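PDB 2VLD: endonuclease NucS from Pyrococcus abyssi, which cleaves both the 3' and 5' single-stranded extremities of branched DNA, binds single-stranded DNA, and works as a homodimer that interacts with PCNA. Local coordinates for residues Arg139-Glu142 and Glu143-Pro147; Val185-Met188 and Lys189-Val192; Asp193-Lys196 and Glu197-Glu201. The protein carries 2 engineered substitutions. All blocks are in the same frame, centred on the assembly; numbering follows the deposited sequence.

Interaction 1. Residues Arg139-Glu142 and Glu143-Pro147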
loop_
_atom_site.group_PDB
_atom_site.type_symbol
_atom_site.label_atom_id
_atom_site.label_comp_id
_atom_site.label_asym_id
_atom_site.label_seq_id
_atom_site.Cartn_x
_atom_site.Cartn_y
_atom_site.Cartn_z
ATOM N N ARG A 139 -17.352 36.997 22.711
ATOM C CA ARG A 139 -17.094 37.292 24.110
ATOM C C ARG A 139 -16.690 36.034 24.891
ATOM O O ARG A 139 -15.942 36.136 25.862
ATOM C CB ARG A 139 -18.298 38.012 24.728
ATOM C CG ARG A 139 -17.962 38.956 25.884
ATOM C CD ARG A 139 -19.235 39.599 26.451
ATOM N NE ARG A 139 -19.584 40.845 25.760
ATOM C CZ ARG A 139 -19.385 42.065 26.263
ATOM N NH1 ARG A 139 -18.850 42.211 27.474
ATOM N NH2 ARG A 139 -19.727 43.138 25.556
ATOM N N VAL A 140 -17.148 34.860 24.449
ATOM C CA VAL A 140 -16.746 33.592 25.069
ATOM C C VAL A 140 -15.226 33.407 25.042
ATOM O O VAL A 140 -14.653 32.711 25.880
ATOM C CB VAL A 140 -17.436 32.364 24.431
ATOM C CG1 VAL A 140 -18.943 32.496 24.514
ATOM C CG2 VAL A 140 -16.980 32.152 22.989
ATOM N N ILE A 141 -14.584 34.039 24.071
ATOM C CA ILE A 141 -13.146 34.049 23.999
ATOM C C ILE A 141 -12.619 35.226 24.818
ATOM O O ILE A 141 -11.816 35.057 25.732
ATOM C CB ILE A 141 -12.661 34.170 22.527
ATOM C CG1 ILE A 141 -13.260 33.061 21.636
ATOM C CG2 ILE A 141 -11.122 34.248 22.449
ATOM C CD1 ILE A 141 -13.040 31.643 22.099
ATOM N N GLU A 142 -13.097 36.419 24.488
ATOM C CA GLU A 142 -12.549 37.657 25.014
ATOM C C GLU A 142 -13.420 38.835 24.678
ATOM O O GLU A 142 -14.153 38.827 23.692
ATOM C CB GLU A 142 -11.202 37.939 24.376
ATOM C CG GLU A 142 -10.070 37.984 25.328
ATOM C CD GLU A 142 -8.801 38.441 24.660
ATOM O OE1 GLU A 142 -7.774 37.788 24.910
ATOM O OE2 GLU A 142 -8.818 39.427 23.885
ATOM N N GLU A 143 -13.290 39.869 25.493
ATOM C CA GLU A 143 -13.892 41.155 25.229
ATOM C C GLU A 143 -13.217 41.777 23.996
ATOM O O GLU A 143 -11.993 41.962 23.968
ATOM C CB GLU A 143 -13.748 42.029 26.487
ATOM C CG GLU A 143 -13.871 43.524 26.288
ATOM C CD GLU A 143 -15.245 43.937 25.828
ATOM O OE1 GLU A 143 -16.237 43.261 26.200
ATOM O OE2 GLU A 143 -15.321 44.945 25.092
ATOM N N GLY A 144 -14.012 42.060 22.969
ATOM C CA GLY A 144 -13.504 42.712 21.768
ATOM C C GLY A 144 -12.579 41.853 20.921
ATOM O O GLY A 144 -11.617 42.356 20.319
ATOM N N PHE A 145 -12.861 40.552 20.888
ATOM C CA PHE A 145 -12.202 39.654 19.963
ATOM C C PHE A 145 -13.040 39.604 18.694
ATOM O O PHE A 145 -14.253 39.450 18.756
ATOM C CB PHE A 145 -12.067 38.272 20.587
ATOM C CG PHE A 145 -11.774 37.178 19.603
ATOM C CD1 PHE A 145 -10.555 37.136 18.924
ATOM C CD2 PHE A 145 -12.707 36.174 19.368
ATOM C CE1 PHE A 145 -10.278 36.125 18.015
ATOM C CE2 PHE A 145 -12.434 35.154 18.463
ATOM C CZ PHE A 145 -11.217 35.131 17.789
ATOM N N LYS A 146 -12.393 39.769 17.547
ATOM C CA LYS A 146 -13.086 39.690 16.266
ATOM C C LYS A 146 -12.653 38.427 15.508
ATOM O O LYS A 146 -11.527 38.349 14.998
ATOM C CB LYS A 146 -12.829 40.956 15.429
ATOM C CG LYS A 146 -13.286 42.273 16.084
ATOM C CD LYS A 146 -14.762 42.594 15.825
ATOM C CE LYS A 146 -15.303 43.633 16.796
ATOM N NZ LYS A 146 -15.696 43.030 18.102
ATOM N N PRO A 147 -13.535 37.417 15.457
ATOM C CA PRO A 147 -13.181 36.254 14.641
ATOM C C PRO A 147 -13.404 36.568 13.165
ATOM O O PRO A 147 -14.399 37.181 12.811
ATOM C CB PRO A 147 -14.128 35.162 15.151
ATOM C CG PRO A 147 -15.299 35.905 15.769
ATOM C CD PRO A 147 -14.845 37.284 16.125
#
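Glu142 to Phe145 form a type II beta turn that reverses the chain. A 3-10 segment ending at Val140 comes just before it, and strand 146-154 starts right after it. Gly144 sits in the turn with positive phi (69°), which favours glycine. The turn brings Phe145 back beside Ile141, four residues earlier. CB of Ile141 lies 3.7 Å from CD2 of Phe145. CG2 of Ile141 rests over one face of the Phe145 ring, 4.2 Å from its centroid, in a CH-pi contact offset toward the rim. The ring reaches this place because CG of Phe145 is anti to its backbone N (chi1 163°). On the outer side, Arg139 and Glu143 run alongside each other and form a salt bridge, with NH1 of Arg139 3.1 Å from OE1 of Glu143. The oxygen sits over the guanidinium face, so charge alone holds the pair and no N-H points at it. Glu142 turns its carboxylate to Arg204, with which it makes a salt bridge. Ile141 and Phe145 both pack on Ile134 of helix 127-136 and on Leu173 of strand 170-175, while Ile141 also reaches Ile206 and Val208 of strand 203-209.

Interaction 2. Residues Val185-Met188 and Lys189-Val192. Engineered in segment 185-188: Met188 (natural residue Leu).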
loop_
_atom_site.group_PDB
_atom_site.type_symbol
_atom_site.label_atom_id
_atom_site.label_comp_id
_atom_site.label_asym_id
_atom_site.label_seq_id
_atom_site.Cartn_x
_atom_site.Cartn_y
_atom_site.Cartn_z
ATOM N N VAL A 185 -1.691 21.249 21.686
ATOM C CA VAL A 185 -0.888 22.434 21.974
ATOM C C VAL A 185 0.242 22.598 20.951
ATOM O O VAL A 185 0.455 23.695 20.438
ATOM C CB VAL A 185 -0.355 22.439 23.436
ATOM C CG1 VAL A 185 0.542 23.652 23.696
ATOM C CG2 VAL A 185 -1.510 22.449 24.417
ATOM N N SER A 186 0.941 21.507 20.644
ATOM C CA SER A 186 2.020 21.510 19.646
ATOM C C SER A 186 1.510 21.892 18.263
ATOM O O SER A 186 2.186 22.613 17.511
ATOM C CB SER A 186 2.667 20.129 19.558
ATOM O OG SER A 186 3.073 19.684 20.838
ATOM N N GLN A 187 0.320 21.389 17.931
ATOM C CA GLN A 187 -0.334 21.733 16.680
ATOM C C GLN A 187 -0.535 23.252 16.641
ATOM O O GLN A 187 -0.030 23.936 15.743
ATOM C CB GLN A 187 -1.640 20.934 16.500
ATOM C CG GLN A 187 -2.233 21.030 15.091
ATOM C CD GLN A 187 -3.192 19.883 14.695
ATOM O OE1 GLN A 187 -2.783 18.719 14.600
ATOM N NE2 GLN A 187 -4.454 20.227 14.411
HETATM N N MSE A 188 -1.207 23.790 17.656
HETATM C CA MSE A 188 -1.440 25.224 17.719
HETATM C C MSE A 188 -0.140 26.034 17.705
HETATM O O MSE A 188 -0.048 27.067 17.020
HETATM C CB MSE A 188 -2.262 25.585 18.942
HETATM C CG MSE A 188 -2.589 27.055 18.981
HETATM SE SE MSE A 188 -3.824 27.457 20.415
HETATM C CE MSE A 188 -2.613 27.202 21.905
ATOM N N LYS A 189 0.854 25.566 18.460
ATOM C CA LYS A 189 2.168 26.203 18.485
ATOM C C LYS A 189 2.703 26.405 17.077
ATOM O O LYS A 189 3.122 27.504 16.728
ATOM C CB LYS A 189 3.165 25.392 19.317
ATOM C CG LYS A 189 4.546 26.026 19.379
ATOM C CD LYS A 189 5.508 25.268 20.287
ATOM C CE LYS A 189 6.968 25.686 20.033
ATOM N NZ LYS A 189 7.174 27.170 20.106
ATOM N N ARG A 190 2.671 25.346 16.272
ATOM C CA ARG A 190 3.168 25.401 14.903
ATOM C C ARG A 190 2.508 26.534 14.120
ATOM O O ARG A 190 3.185 27.277 13.410
ATOM C CB ARG A 190 2.949 24.063 14.206
ATOM C CG ARG A 190 3.776 23.889 12.952
ATOM C CD ARG A 190 3.655 22.494 12.380
ATOM N NE ARG A 190 2.483 22.367 11.525
ATOM C CZ ARG A 190 1.429 21.600 11.799
ATOM N NH1 ARG A 190 1.398 20.871 12.907
ATOM N NH2 ARG A 190 0.415 21.551 10.953
ATOM N N TYR A 191 1.192 26.673 14.279
ATOM C CA TYR A 191 0.427 27.715 13.600
ATOM C C TYR A 191 0.872 29.075 14.073
ATOM O O TYR A 191 1.108 29.965 13.263
ATOM C CB TYR A 191 -1.082 27.554 13.831
ATOM C CG TYR A 191 -1.639 26.199 13.466
ATOM C CD1 TYR A 191 -2.660 25.628 14.220
ATOM C CD2 TYR A 191 -1.148 25.484 12.368
ATOM C CE1 TYR A 191 -3.181 24.392 13.898
ATOM C CE2 TYR A 191 -1.660 24.237 12.034
ATOM C CZ TYR A 191 -2.677 23.697 12.803
ATOM O OH TYR A 191 -3.197 22.462 12.486
ATOM N N VAL A 192 1.009 29.222 15.390
ATOM C CA VAL A 192 1.415 30.494 15.989
ATOM C C VAL A 192 2.809 30.914 15.501
ATOM O O VAL A 192 2.983 32.019 14.995
ATOM C CB VAL A 192 1.314 30.446 17.538
ATOM C CG1 VAL A 192 1.931 31.682 18.172
ATOM C CG2 VAL A 192 -0.133 30.313 17.968
#
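Lys189 N donates to Val185 O at 2.8 Å, the tightest of the backbone bonds in this turn of helix 182-199. Val192 N binds Met188 O at 2.9 Å and Arg190 N binds Ser186 O at 3.0 Å, in the same i to i+4 pattern. The bond from Tyr191 N to Gln187 O is weak. That carbonyl oxygen also lies over the centre of the Tyr191 ring, 3.4 Å above its plane. Tyr191 swings its ring back over the preceding turn because CG is anti to its own carbonyl carbon (chi1 -54°). Gln187 runs alongside it, pointing the same way, with amide and ring planes 62° apart. CG of Gln187 lies beside OH of Tyr191, 3.1 Å away. The Tyr191 hydroxyl hydrogen-bonds Glu40 of the second subunit, and NE2 of Gln187 bonds to Glu174. Arg190 forms a salt bridge to the same Glu40 of the second subunit. The two oxygens of that carboxylate are thus shared: OE1 pairs with Arg190 and OE2 with Tyr191. Lys189 has two acidic partners, Glu223 and Asp193, which probably favour its charged form. Met188 is an engineered residue, modelled as selenomethionine. Its CG lies 4.2 Å from CG2 of Val192. This part of the helix belongs to a beta-alpha-beta unit with strands 170-175 and 203-209. Val185 and Met188 pack on Leu207 of strand 203-209 and Leu220 of helix 214-223, Val192 on Val203, and Tyr191 on Glu174 of strand 170-175.

Interaction 3. Residues Asp193-Lys196 and Glu197-Glu201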
loop_
_atom_site.group_PDB
_atom_site.type_symbol
_atom_site.label_atom_id
_atom_site.label_comp_id
_atom_site.label_asym_id
_atom_site.label_seq_id
_atom_site.Cartn_x
_atom_site.Cartn_y
_atom_site.Cartn_z
ATOM N N ASP A 193 3.776 30.008 15.624
ATOM C CA ASP A 193 5.141 30.248 15.170
ATOM C C ASP A 193 5.198 30.641 13.700
ATOM O O ASP A 193 5.882 31.598 13.347
ATOM C CB ASP A 193 6.018 29.019 15.414
ATOM C CG ASP A 193 6.335 28.806 16.884
ATOM O OD1 ASP A 193 6.140 29.744 17.692
ATOM O OD2 ASP A 193 6.787 27.694 17.231
ATOM N N SER A 194 4.473 29.906 12.857
ATOM C CA SER A 194 4.356 30.213 11.428
ATOM C C SER A 194 3.911 31.662 11.214
ATOM O O SER A 194 4.485 32.383 10.403
ATOM C CB SER A 194 3.376 29.232 10.760
ATOM O OG SER A 194 3.061 29.596 9.424
ATOM N N LEU A 195 2.896 32.079 11.958
ATOM C CA LEU A 195 2.382 33.430 11.848
ATOM C C LEU A 195 3.307 34.454 12.504
ATOM O O LEU A 195 3.371 35.601 12.064
ATOM C CB LEU A 195 0.980 33.513 12.437
ATOM C CG LEU A 195 -0.113 32.754 11.683
ATOM C CD1 LEU A 195 -1.130 32.299 12.662
ATOM C CD2 LEU A 195 -0.775 33.594 10.615
ATOM N N LYS A 196 4.026 34.039 13.544
ATOM C CA LYS A 196 5.029 34.907 14.168
ATOM C C LYS A 196 6.151 35.265 13.184
ATOM O O LYS A 196 6.603 36.405 13.142
ATOM C CB LYS A 196 5.586 34.300 15.465
ATOM C CG LYS A 196 4.731 34.593 16.699
ATOM C CD LYS A 196 5.301 33.929 17.958
ATOM C CE LYS A 196 4.400 34.210 19.166
ATOM N NZ LYS A 196 4.716 33.348 20.346
ATOM N N GLU A 197 6.573 34.290 12.383
ATOM C CA GLU A 197 7.525 34.517 11.301
ATOM C C GLU A 197 6.952 35.396 10.207
ATOM O O GLU A 197 7.662 35.804 9.299
ATOM C CB GLU A 197 7.974 33.192 10.679
ATOM C CG GLU A 197 8.818 32.337 11.598
ATOM C CD GLU A 197 9.949 31.642 10.876
ATOM O OE1 GLU A 197 9.695 31.047 9.804
ATOM O OE2 GLU A 197 11.091 31.694 11.385
ATOM N N GLU A 198 5.664 35.684 10.285
ATOM C CA GLU A 198 5.022 36.453 9.232
ATOM C C GLU A 198 4.601 37.856 9.643
ATOM O O GLU A 198 4.806 38.803 8.889
ATOM C CB GLU A 198 3.832 35.692 8.647
ATOM C CG GLU A 198 3.324 36.315 7.352
ATOM C CD GLU A 198 2.335 35.455 6.591
ATOM O OE1 GLU A 198 2.004 34.332 7.039
ATOM O OE2 GLU A 198 1.889 35.920 5.522
ATOM N N TYR A 199 4.024 37.984 10.834
ATOM C CA TYR A 199 3.478 39.262 11.306
ATOM C C TYR A 199 4.208 39.856 12.521
ATOM O O TYR A 199 3.841 40.928 13.011
ATOM C CB TYR A 199 1.983 39.111 11.619
ATOM C CG TYR A 199 1.124 38.794 10.414
ATOM C CD1 TYR A 199 0.855 37.469 10.054
ATOM C CD2 TYR A 199 0.575 39.817 9.639
ATOM C CE1 TYR A 199 0.066 37.172 8.951
ATOM C CE2 TYR A 199 -0.219 39.532 8.530
ATOM C CZ TYR A 199 -0.470 38.208 8.191
ATOM O OH TYR A 199 -1.255 37.917 7.093
ATOM N N GLY A 200 5.236 39.165 13.003
ATOM C CA GLY A 200 5.999 39.636 14.155
ATOM C C GLY A 200 5.619 38.883 15.409
ATOM O O GLY A 200 4.898 37.893 15.341
ATOM N N GLU A 201 6.092 39.365 16.553
ATOM C CA GLU A 201 5.938 38.656 17.821
ATOM C C GLU A 201 4.525 38.744 18.409
ATOM O O GLU A 201 4.191 38.002 19.338
ATOM C CB GLU A 201 6.983 39.157 18.832
ATOM C CG GLU A 201 7.321 38.175 19.965
ATOM C CD GLU A 201 8.213 37.013 19.522
ATOM O OE1 GLU A 201 8.645 36.979 18.347
ATOM O OE2 GLU A 201 8.482 36.126 20.362
#
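Leu195 and Tyr199 meet one helical turn apart, their side chains set at a slant to each other. CD2 of Leu195 lies 4.0 Å from CE1 of Tyr199. In Tyr199 CG is anti to the carbonyl carbon (chi1 -65°), which holds the ring where its CE1 side faces the leucine. The Leu195 carbonyl oxygen lies at the edge of the Tyr199 ring, near its plane. This oxygen accepts two backbone bonds. Tyr199 N comes nearly straight onto it at 2.8 Å. Glu198 N, at 2.9 Å, reaches it from above the carbonyl plane. Lys196 reaches out from the helix alongside Glu201, which the chain brings up beside it. CE of Lys196 comes within 3.8 Å of Glu201 O, while NZ of Lys196 stays 4.7 Å from OE2 of Glu201. The opposite charges may attract each other, but their atoms are not in contact. Glu201 bends at chi2 (75°), which brings its carboxylate back toward the lysine. On another side of the helix, CG of Glu197 lies 3.5 Å from Asp193 O. Leu195 faces inward, onto Ile154, Val172 and Val203 of three strands, and Tyr199 touches Ile170. Gly200 N bonds to Lys196 O at 3.1 Å. Gly200 leaves helical geometry with positive phi (103°), in a backbone conformation that suits glycine. The helix thus stops at a glycine, the first residue after it, at the C-terminal end of the helix in the beta-alpha-beta unit of the nuclease domain.

All three contacts are local and follow one another in series in the C-terminal domain, a member of the PDDEXK nuclease clan. None nests within or crosses another. Interaction 1 comes first and closes the loop between helix 127-136 and strand 146-154. The chain then runs through strands 157-164 and 170-175 before entering helix 182-199. Interaction 2 spans two turns of that helix, and interaction 3 runs to the helix end and two residues beyond, with centres 12 Å apart. Interaction 1 joins its loop to strands 170-175 and 203-209. Interactions 2 and 3 lay helix 182-199 along the same strands. Interaction 1 lies apart, its nearest atoms about 10 Å from interaction 2. Interaction 2 alone reaches the second subunit.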